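TRNA (cytidine-2'-O-)-methyltransferase TrmJ (Sulfolobus acidocaldarius, PDB 4CNG) catalyses 2'-O-methylation of cytidine 32 in tRNA as a homodimer, taking the methyl group from S-adenosyl-L-methionine. Local coordinates at residues F147-P152 with G167-E172; A127-F130 with G136-R139; S99-K104 with E156-N161. The protein carries 1 engineered substitution. All coordinates share one frame; numbering follows the deposited sequence.

Interaction 1: residues F147-P152 with G167-E172. With SAH (S-adenosyl-L-homocysteine), chain C.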
# COMPACT_ATOMS: atom_id res chain seq x y z
N PHE A 147 -10.02 12.68 14.35
CA PHE A 147 -10.43 12.67 12.95
C PHE A 147 -10.53 11.22 12.46
O PHE A 147 -9.93 10.34 13.05
CB PHE A 147 -9.40 13.42 12.08
CG PHE A 147 -9.33 14.91 12.35
CD1 PHE A 147 -10.35 15.75 11.97
CD2 PHE A 147 -8.22 15.47 12.95
CE1 PHE A 147 -10.27 17.11 12.17
CE2 PHE A 147 -8.14 16.84 13.17
CZ PHE A 147 -9.14 17.65 12.73
N LEU A 148 -11.28 11.03 11.38
CA LEU A 148 -11.46 9.73 10.76
C LEU A 148 -11.11 9.90 9.26
O LEU A 148 -11.85 10.52 8.50
CB LEU A 148 -12.88 9.24 10.91
CG LEU A 148 -13.14 7.84 10.41
CD1 LEU A 148 -12.31 6.82 11.15
CD2 LEU A 148 -14.63 7.50 10.46
N LEU A 149 -9.99 9.33 8.88
CA LEU A 149 -9.44 9.44 7.52
C LEU A 149 -9.91 8.29 6.66
O LEU A 149 -9.77 7.14 7.02
CB LEU A 149 -7.92 9.42 7.61
CG LEU A 149 -7.14 9.39 6.29
CD1 LEU A 149 -7.33 10.63 5.48
CD2 LEU A 149 -5.68 9.12 6.58
N PHE A 150 -10.49 8.65 5.53
CA PHE A 150 -10.80 7.74 4.41
C PHE A 150 -9.79 7.93 3.30
O PHE A 150 -9.58 9.06 2.88
CB PHE A 150 -12.22 8.05 3.87
CG PHE A 150 -12.62 7.21 2.67
CD1 PHE A 150 -12.73 5.84 2.79
CD2 PHE A 150 -12.86 7.78 1.40
CE1 PHE A 150 -13.01 5.03 1.71
CE2 PHE A 150 -13.24 6.96 0.31
CZ PHE A 150 -13.31 5.59 0.49
N ILE A 151 -9.20 6.83 2.84
CA ILE A 151 -8.36 6.86 1.64
C ILE A 151 -9.26 6.59 0.44
O ILE A 151 -9.88 5.53 0.35
CB ILE A 151 -7.33 5.73 1.72
CG1 ILE A 151 -6.43 5.87 2.97
CG2 ILE A 151 -6.51 5.71 0.43
CD1 ILE A 151 -5.70 4.60 3.37
N PRO A 152 -9.31 7.56 -0.49
CA PRO A 152 -10.19 7.38 -1.63
C PRO A 152 -9.85 6.13 -2.45
O PRO A 152 -8.70 5.88 -2.73
CB PRO A 152 -9.97 8.67 -2.44
CG PRO A 152 -9.66 9.69 -1.41
CD PRO A 152 -8.82 8.94 -0.40
N GLY A 167 0.68 1.72 3.90
CA GLY A 167 1.69 2.19 2.95
C GLY A 167 1.26 3.45 2.22
O GLY A 167 2.07 4.34 2.02
N ILE A 168 -0.00 3.54 1.83
CA ILE A 168 -0.50 4.72 1.14
C ILE A 168 -0.42 5.94 2.05
O ILE A 168 -0.03 7.01 1.63
CB ILE A 168 -1.92 4.47 0.59
CG1 ILE A 168 -1.82 3.54 -0.61
CG2 ILE A 168 -2.63 5.78 0.31
CD1 ILE A 168 -3.10 2.87 -1.00
N VAL A 169 -0.86 5.80 3.32
CA VAL A 169 -0.80 6.93 4.23
C VAL A 169 0.64 7.37 4.47
O VAL A 169 0.96 8.57 4.50
CB VAL A 169 -1.56 6.62 5.54
CG1 VAL A 169 -1.39 7.72 6.56
CG2 VAL A 169 -3.04 6.44 5.22
N LEU A 170 1.53 6.42 4.70
CA LEU A 170 2.92 6.76 4.99
C LEU A 170 3.59 7.45 3.78
O LEU A 170 4.40 8.35 3.96
CB LEU A 170 3.73 5.55 5.44
CG LEU A 170 3.34 4.90 6.74
CD1 LEU A 170 4.36 3.82 7.10
CD2 LEU A 170 2.70 5.69 7.83
N TYR A 171 3.27 7.00 2.58
CA TYR A 171 3.71 7.65 1.34
C TYR A 171 3.18 9.10 1.26
O TYR A 171 3.92 10.02 0.93
CB TYR A 171 3.18 6.81 0.17
CG TYR A 171 3.20 7.54 -1.14
CD1 TYR A 171 4.38 7.82 -1.79
CD2 TYR A 171 2.02 8.02 -1.71
CE1 TYR A 171 4.38 8.51 -2.99
CE2 TYR A 171 1.98 8.66 -2.90
CZ TYR A 171 3.16 8.94 -3.55
OH TYR A 171 3.09 9.62 -4.74
N GLU A 172 1.91 9.32 1.59
CA GLU A 172 1.37 10.66 1.61
C GLU A 172 2.13 11.54 2.60
O GLU A 172 2.35 12.73 2.34
CB GLU A 172 -0.12 10.61 1.96
CG GLU A 172 -1.06 10.33 0.82
CD GLU A 172 -1.30 11.55 -0.06
OE1 GLU A 172 -0.61 12.57 0.09
OE2 GLU A 172 -2.23 11.47 -0.88
N SAH C . -14.42 -5.20 7.51
CA SAH C . -13.51 -4.25 8.19
CB SAH C . -12.36 -3.94 7.23
CG SAH C . -11.10 -3.41 7.93
SD SAH C . -9.78 -3.11 6.77
C SAH C . -14.30 -3.03 8.57
O SAH C . -15.46 -2.89 8.19
OXT SAH C . -13.88 -2.23 9.39
C5' SAH C . -8.44 -2.96 7.95
C4' SAH C . -7.96 -1.54 8.24
O4' SAH C . -7.39 -0.99 7.04
C3' SAH C . -9.01 -0.56 8.63
O3' SAH C . -9.33 -0.73 10.02
C2' SAH C . -8.37 0.76 8.31
O2' SAH C . -7.41 1.10 9.31
C1' SAH C . -7.63 0.43 7.01
N9 SAH C . -8.42 0.71 5.77
C8 SAH C . -8.74 -0.17 4.78
N7 SAH C . -9.26 0.50 3.72
C5 SAH C . -9.24 1.82 4.05
C6 SAH C . -9.55 3.01 3.37
N6 SAH C . -10.06 3.01 2.12
N1 SAH C . -9.37 4.15 3.99
C2 SAH C . -8.85 4.16 5.23
N3 SAH C . -8.48 3.11 5.94
C4 SAH C . -8.65 1.95 5.34
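The adenine amine N6 of the S-adenosyl-L-homocysteine of chain C is gripped by two backbone carbonyls, Ile151 O here and Pro158 O of a later loop. N6 donates to Ile151 O over 3.1 Å at an N-H...O angle of 153°. The neighbouring ring nitrogen N1 accepts from Ile151 N at 2.9 Å, and at 169° this bond is nearly straight. One residue therefore reads both the donor and the acceptor on this side of adenine with backbone atoms alone, which leaves its side chain for apolar work.

That side chain spans ligand and helix. With CG1 beside the backbone N (chi1 -59°) and the chain extended beyond it, CD1 comes over one face of the adenine, 3.7 Å from its C2. The same methyl crosses the side chain of Val169 on helix 162-175, CD1 to CG2, also at 3.7 Å. The other branch, CG2, meets CG2 of Ile168 at 3.9 Å. Two residues back along the extended chain, Leu149 slides past Val169 in the opposite sense, its CD2 4.0 Å from the Val169 CG2 that Ile151 also touches.

In this TrmH-family enzyme the ligand lies in the knotted region characteristic of class IV (SPOUT) methyltransferases, and here the end of strand 147-149 and the loop that follows form one wall of the pocket, with helix 162-175 packed behind. All four touching residues are buried, and no hydrogen bond joins the two segments directly. The second subunit borders this contact: its Tyr171 packs on Ile151 and Ile168, while Tyr171 OH and Glu172 OE2 hydrogen-bond to Glu172 and Tyr171 of the second subunit, and Glu172 also forms salt bridges to Arg175 of its own chain and of the second subunit.

Interaction 2: residues A127-F130 with G136-R139. With SAH (S-adenosyl-L-homocysteine), chain D; SAH (S-adenosyl-L-homocysteine), chain C.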
# COMPACT_ATOMS: atom_id res chain seq x y z
N ALA A 127 -0.77 10.64 16.07
CA ALA A 127 -0.96 9.20 15.94
C ALA A 127 -1.90 8.91 14.79
O ALA A 127 -2.99 9.45 14.72
CB ALA A 127 -1.53 8.63 17.23
N PHE A 128 -1.45 8.02 13.90
CA PHE A 128 -2.26 7.47 12.82
C PHE A 128 -2.64 6.06 13.21
O PHE A 128 -1.75 5.23 13.39
CB PHE A 128 -1.53 7.49 11.47
CG PHE A 128 -1.48 8.84 10.81
CD1 PHE A 128 -0.58 9.81 11.21
CD2 PHE A 128 -2.46 9.21 9.92
CE1 PHE A 128 -0.59 11.08 10.61
CE2 PHE A 128 -2.45 10.44 9.29
CZ PHE A 128 -1.53 11.37 9.67
N ILE A 129 -3.94 5.79 13.29
CA ILE A 129 -4.46 4.60 13.95
C ILE A 129 -5.19 3.77 12.89
O ILE A 129 -6.09 4.27 12.21
CB ILE A 129 -5.44 4.96 15.10
CG1 ILE A 129 -4.78 5.88 16.09
CG2 ILE A 129 -6.02 3.74 15.72
CD1 ILE A 129 -5.73 6.81 16.80
N PHE A 130 -4.80 2.48 12.78
CA PHE A 130 -5.36 1.53 11.84
C PHE A 130 -5.93 0.36 12.59
O PHE A 130 -5.40 -0.05 13.63
CB PHE A 130 -4.25 1.06 10.86
CG PHE A 130 -3.70 2.15 9.98
CD1 PHE A 130 -2.75 3.02 10.43
CD2 PHE A 130 -4.14 2.28 8.68
CE1 PHE A 130 -2.29 4.05 9.64
CE2 PHE A 130 -3.65 3.28 7.86
CZ PHE A 130 -2.73 4.17 8.34
N GLY A 136 -11.98 -3.91 11.64
CA GLY A 136 -11.60 -2.51 11.69
C GLY A 136 -11.45 -1.99 13.11
O GLY A 136 -10.92 -2.67 13.98
N LEU A 137 -11.86 -0.75 13.31
CA LEU A 137 -11.82 -0.05 14.59
C LEU A 137 -13.23 -0.07 15.17
O LEU A 137 -14.21 -0.03 14.43
CB LEU A 137 -11.32 1.37 14.44
CG LEU A 137 -9.86 1.57 14.07
CD1 LEU A 137 -9.59 3.02 13.77
CD2 LEU A 137 -8.93 1.05 15.14
N THR A 138 -13.33 -0.10 16.48
CA THR A 138 -14.66 -0.04 17.08
C THR A 138 -15.18 1.41 17.06
O THR A 138 -14.43 2.37 16.97
CB THR A 138 -14.66 -0.55 18.53
OG1 THR A 138 -13.91 0.36 19.32
CG2 THR A 138 -14.07 -1.94 18.62
N ARG A 139 -16.50 1.47 17.34
CA ARG A 139 -17.08 2.79 17.34
C ARG A 139 -16.48 3.65 18.44
O ARG A 139 -16.21 4.82 18.23
CB ARG A 139 -18.59 2.70 17.50
CG ARG A 139 -19.31 4.03 17.58
CD ARG A 139 -19.15 4.81 16.29
NE ARG A 139 -19.83 6.11 16.33
CZ ARG A 139 -19.30 7.23 16.81
NH1 ARG A 139 -18.07 7.22 17.31
NH2 ARG A 139 -20.01 8.35 16.81
N SAH D . -15.45 -1.22 12.23
CA SAH D . -15.87 -0.11 11.31
CB SAH D . -16.44 1.04 12.13
CG SAH D . -17.64 0.71 12.99
SD SAH D . -18.15 2.23 13.72
C SAH D . -14.70 0.46 10.60
O SAH D . -13.63 0.45 11.22
OXT SAH D . -14.85 1.04 9.52
C5' SAH D . -18.60 3.11 12.28
C4' SAH D . -19.88 3.89 12.55
O4' SAH D . -20.13 4.81 11.49
C3' SAH D . -21.11 2.99 12.63
O3' SAH D . -21.42 2.68 13.98
C2' SAH D . -22.23 3.78 11.97
O2' SAH D . -23.27 4.14 12.88
C1' SAH D . -21.54 5.03 11.44
N9 SAH D . -21.85 5.28 10.03
C8 SAH D . -21.98 6.51 9.50
N7 SAH D . -22.06 6.43 8.15
C5 SAH D . -21.91 5.13 7.82
C6 SAH D . -21.91 4.38 6.56
N6 SAH D . -22.07 5.03 5.38
N1 SAH D . -21.74 3.03 6.63
C2 SAH D . -21.56 2.40 7.81
N3 SAH D . -21.55 3.02 9.01
C4 SAH D . -21.69 4.38 9.06
N SAH C . -14.42 -5.20 7.51
CA SAH C . -13.51 -4.25 8.19
CB SAH C . -12.36 -3.94 7.23
CG SAH C . -11.10 -3.41 7.93
SD SAH C . -9.78 -3.11 6.77
C SAH C . -14.30 -3.03 8.57
O SAH C . -15.46 -2.89 8.19
OXT SAH C . -13.88 -2.23 9.39
C5' SAH C . -8.44 -2.96 7.95
C4' SAH C . -7.96 -1.54 8.24
O4' SAH C . -7.39 -0.99 7.04
C3' SAH C . -9.01 -0.56 8.63
O3' SAH C . -9.33 -0.73 10.02
C2' SAH C . -8.37 0.76 8.31
O2' SAH C . -7.41 1.10 9.31
C1' SAH C . -7.63 0.43 7.01
N9 SAH C . -8.42 0.71 5.77
C8 SAH C . -8.74 -0.17 4.78
N7 SAH C . -9.26 0.50 3.72
C5 SAH C . -9.24 1.82 4.05
C6 SAH C . -9.55 3.01 3.37
N6 SAH C . -10.06 3.01 2.12
N1 SAH C . -9.37 4.15 3.99
C2 SAH C . -8.85 4.16 5.23
N3 SAH C . -8.48 3.11 5.94
C4 SAH C . -8.65 1.95 5.34
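Ile129 and Leu137 cross at about a right angle, branch against branch: CG2 of Ile129 rests 4.0 Å from CD2 of Leu137. Leu137 sends its side chain toward the end of strand 125-130, with CG beside the backbone N (chi1 -69°). Its forked end lies against one side of the strand backbone, CD2 4.0 Å from Phe130 C and CD1 equally far from Ile129 O.

Phe130 turns the other way. Its CB leaves the strand on the side away from Leu137, and the ring packs on Leu162 and Val166 of helix 162-175. CD2 and CB of this residue pass near the ribose of the chain C S-adenosyl-L-homocysteine, CD2 at 3.5 Å from O2'.

The CA of Gly136 lies 3.3 Å from OXT of the same ligand, where a CB would collide with that oxygen. The next residue serves the second bound S-adenosyl-L-homocysteine, chain D: Leu137 N donates to its carboxylate O over 3.0 Å at 158°, and its amino N donates to Leu137 O at 2.8 Å. Thr138 then caps the start of helix 139-143, and the aliphatic part of Arg139 runs beside the chain D sulfur, with CD 3.8 Å from SD. This loop, between strand 125-130 and helix 139-143, belongs to the ligand-binding region of the knotted SPOUT fold of the TrmH family.

No hydrogen bond links the two segments. The side-chain contact is purely apolar, so the backbone N and O of Leu137 remain available for the carboxylate and amino group of the chain D ligand.

Interaction 3: residues S99-K104 with E156-N161. With SAH (S-adenosyl-L-homocysteine), chain C; SAH (S-adenosyl-L-homocysteine), chain D.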
# COMPACT_ATOMS: atom_id res chain seq x y z
N SER A 99 -12.45 2.49 6.04
CA SER A 99 -12.89 2.32 4.68
C SER A 99 -14.31 2.76 4.39
O SER A 99 -14.73 2.63 3.23
CB SER A 99 -12.73 0.86 4.26
OG SER A 99 -13.56 0.01 5.03
N ILE A 100 -15.03 3.30 5.35
CA ILE A 100 -16.37 3.81 5.00
C ILE A 100 -16.35 5.02 4.06
O ILE A 100 -15.88 6.02 4.41
CB ILE A 100 -17.14 4.20 6.25
CG1 ILE A 100 -17.36 2.95 7.07
CG2 ILE A 100 -18.48 4.78 5.86
CD1 ILE A 100 -17.79 3.25 8.50
N ALA A 101 -16.82 4.80 2.83
CA ALA A 101 -16.67 5.73 1.71
C ALA A 101 -17.70 6.84 1.70
O ALA A 101 -17.49 7.84 1.05
CB ALA A 101 -16.70 4.98 0.39
N ASP A 102 -18.81 6.66 2.38
CA ASP A 102 -19.86 7.66 2.42
C ASP A 102 -20.46 7.78 3.81
O ASP A 102 -21.57 7.42 4.06
CB ASP A 102 -20.92 7.34 1.37
CG ASP A 102 -20.51 7.80 -0.05
OD1 ASP A 102 -19.75 8.77 -0.19
OD2 ASP A 102 -20.98 7.20 -1.04
N ILE A 103 -19.68 8.36 4.69
CA ILE A 103 -20.06 8.55 6.07
C ILE A 103 -21.30 9.43 6.21
O ILE A 103 -21.42 10.44 5.55
CB ILE A 103 -18.93 9.22 6.82
CG1 ILE A 103 -17.77 8.30 6.97
CG2 ILE A 103 -19.42 9.75 8.16
CD1 ILE A 103 -16.86 8.77 8.04
N LYS A 104 -22.22 9.05 7.08
CA LYS A 104 -23.41 9.86 7.36
C LYS A 104 -23.46 10.19 8.85
O LYS A 104 -22.86 9.51 9.67
CB LYS A 104 -24.69 9.13 6.95
CG LYS A 104 -25.88 10.07 6.82
CD LYS A 104 -27.22 9.34 6.82
CE LYS A 104 -28.37 10.31 7.06
NZ LYS A 104 -29.70 9.68 6.88
N GLU A 156 -17.42 1.15 -4.72
CA GLU A 156 -18.04 -0.18 -4.66
C GLU A 156 -17.17 -1.19 -3.90
O GLU A 156 -17.65 -2.26 -3.52
CB GLU A 156 -18.31 -0.68 -6.08
CG GLU A 156 -19.30 0.18 -6.85
CD GLU A 156 -19.32 -0.15 -8.34
OE1 GLU A 156 -18.26 -0.04 -9.00
OE2 GLU A 156 -20.41 -0.48 -8.84
N TYR A 157 -15.87 -0.92 -3.79
CA TYR A 157 -14.96 -1.80 -3.04
C TYR A 157 -13.76 -1.00 -2.53
O TYR A 157 -12.66 -1.10 -3.08
CB TYR A 157 -14.49 -2.99 -3.86
CG TYR A 157 -13.74 -4.01 -3.02
CD1 TYR A 157 -14.31 -4.57 -1.87
CD2 TYR A 157 -12.46 -4.42 -3.35
CE1 TYR A 157 -13.62 -5.48 -1.08
CE2 TYR A 157 -11.79 -5.37 -2.61
CZ TYR A 157 -12.37 -5.91 -1.48
OH TYR A 157 -11.72 -6.92 -0.84
N PRO A 158 -13.97 -0.23 -1.47
CA PRO A 158 -12.96 0.67 -0.99
C PRO A 158 -12.04 0.08 0.08
O PRO A 158 -11.20 0.79 0.62
CB PRO A 158 -13.78 1.80 -0.38
CG PRO A 158 -14.98 1.11 0.15
CD PRO A 158 -15.29 0.06 -0.87
N VAL A 159 -12.25 -1.18 0.43
CA VAL A 159 -11.62 -1.78 1.58
C VAL A 159 -10.26 -2.31 1.16
O VAL A 159 -10.14 -3.32 0.45
CB VAL A 159 -12.45 -2.90 2.16
CG1 VAL A 159 -11.85 -3.33 3.46
CG2 VAL A 159 -13.91 -2.50 2.35
N LEU A 160 -9.23 -1.59 1.59
CA LEU A 160 -7.85 -1.96 1.33
C LEU A 160 -7.38 -2.98 2.36
O LEU A 160 -7.80 -2.94 3.52
CB LEU A 160 -6.92 -0.75 1.39
CG LEU A 160 -7.31 0.46 0.54
CD1 LEU A 160 -6.56 1.71 0.89
CD2 LEU A 160 -7.15 0.18 -0.92
N ASN A 161 -6.50 -3.88 1.97
CA ASN A 161 -5.75 -4.64 2.94
C ASN A 161 -5.00 -3.68 3.87
O ASN A 161 -4.44 -2.68 3.46
CB ASN A 161 -4.80 -5.59 2.25
CG ASN A 161 -3.90 -6.27 3.23
OD1 ASN A 161 -4.31 -7.17 4.01
ND2 ASN A 161 -2.71 -5.72 3.32
N SAH C . -14.42 -5.20 7.51
CA SAH C . -13.51 -4.25 8.19
CB SAH C . -12.36 -3.94 7.23
CG SAH C . -11.10 -3.41 7.93
SD SAH C . -9.78 -3.11 6.77
C SAH C . -14.30 -3.03 8.57
O SAH C . -15.46 -2.89 8.19
OXT SAH C . -13.88 -2.23 9.39
C5' SAH C . -8.44 -2.96 7.95
C4' SAH C . -7.96 -1.54 8.24
O4' SAH C . -7.39 -0.99 7.04
C3' SAH C . -9.01 -0.56 8.63
O3' SAH C . -9.33 -0.73 10.02
C2' SAH C . -8.37 0.76 8.31
O2' SAH C . -7.41 1.10 9.31
C1' SAH C . -7.63 0.43 7.01
N9 SAH C . -8.42 0.71 5.77
C8 SAH C . -8.74 -0.17 4.78
N7 SAH C . -9.26 0.50 3.72
C5 SAH C . -9.24 1.82 4.05
C6 SAH C . -9.55 3.01 3.37
N6 SAH C . -10.06 3.01 2.12
N1 SAH C . -9.37 4.15 3.99
C2 SAH C . -8.85 4.16 5.23
N3 SAH C . -8.48 3.11 5.94
C4 SAH C . -8.65 1.95 5.34
N SAH D . -15.45 -1.22 12.23
CA SAH D . -15.87 -0.11 11.31
CB SAH D . -16.44 1.04 12.13
CG SAH D . -17.64 0.71 12.99
SD SAH D . -18.15 2.23 13.72
C SAH D . -14.70 0.46 10.60
O SAH D . -13.63 0.45 11.22
OXT SAH D . -14.85 1.04 9.52
C5' SAH D . -18.60 3.11 12.28
C4' SAH D . -19.88 3.89 12.55
O4' SAH D . -20.13 4.81 11.49
C3' SAH D . -21.11 2.99 12.63
O3' SAH D . -21.42 2.68 13.98
C2' SAH D . -22.23 3.78 11.97
O2' SAH D . -23.27 4.14 12.88
C1' SAH D . -21.54 5.03 11.44
N9 SAH D . -21.85 5.28 10.03
C8 SAH D . -21.98 6.51 9.50
N7 SAH D . -22.06 6.43 8.15
C5 SAH D . -21.91 5.13 7.82
C6 SAH D . -21.91 4.38 6.56
N6 SAH D . -22.07 5.03 5.38
N1 SAH D . -21.74 3.03 6.63
C2 SAH D . -21.56 2.40 7.81
N3 SAH D . -21.55 3.02 9.01
C4 SAH D . -21.69 4.38 9.06
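Ser99 carries OG in the position between its backbone N and carbonyl carbon (chi1 64°), and Val159 places CG1 opposite its own backbone N (chi1 -171°); together these rotations set OG 3.7 Å from Val159 CG2. The other valine branch, CG1, is left to run along the tail of the chain C S-adenosyl-L-homocysteine, close to its CB and SD. Beside this pair the ring of Pro158 approaches the serine backbone, CG to Ser99 O at 3.4 Å, a van der Waals contact, and Ala101 CB touches the same ring carbon from further along the loop.

The chain C adenine is held between the two loops. Ser99 CB lies over one face, 3.5 Å from N7, and Leu160 CB lies on the opposite side of the ring plane, just beyond the N7 edge. At the polar rim of the ring, N6 donates to Pro158 O at 2.9 Å and Leu160 N donates to N7 at 3.0 Å. Asn45 and Arg41 of the second subunit hydrogen-bond to Val159 O.

Ile100, Asp102, Ile103 and Lys104 address the chain D ligand instead. CG2 of Ile100 sits above that adenine, 3.5 Å from C6; Asp102 O accepts from N6, and Lys104 N donates to N7 at 2.8 Å along a nearly straight line of 169°. One loop thus touches two bound molecules.

Both loops belong to the ligand-binding region of the knotted SPOUT fold. Residues 99-104 follow strand 93-97 and precede strand 111-112, while 156-161 lead from strand 147-149 into helix 162-175, where Asn161 is the N-cap and Leu160 packs on Ala165 and Ile168.

Overall arrangement
All three contacts border the chain C S-adenosyl-L-homocysteine, whereas only interactions 2 and 3 also reach the chain D molecule, interaction 2 chiefly at its amino-acid end and sulfur, interaction 3 chiefly at its adenine. The centre of interaction 1 is about 12 Å from each of the others, which are about 14 Å apart. It meets interaction 2 through Val169, whose CG1 packs 3.8 Å from Phe128 CD2, and interaction 3 through the Phe150 ring, with CE1 3.3 Å from Ser99 O and CZ 3.4 Å from Ala101 CB. Interactions 2 and 3, with nearest atoms about 7 Å apart, do not touch. The segments of interactions 1 and 3 alternate along the chain.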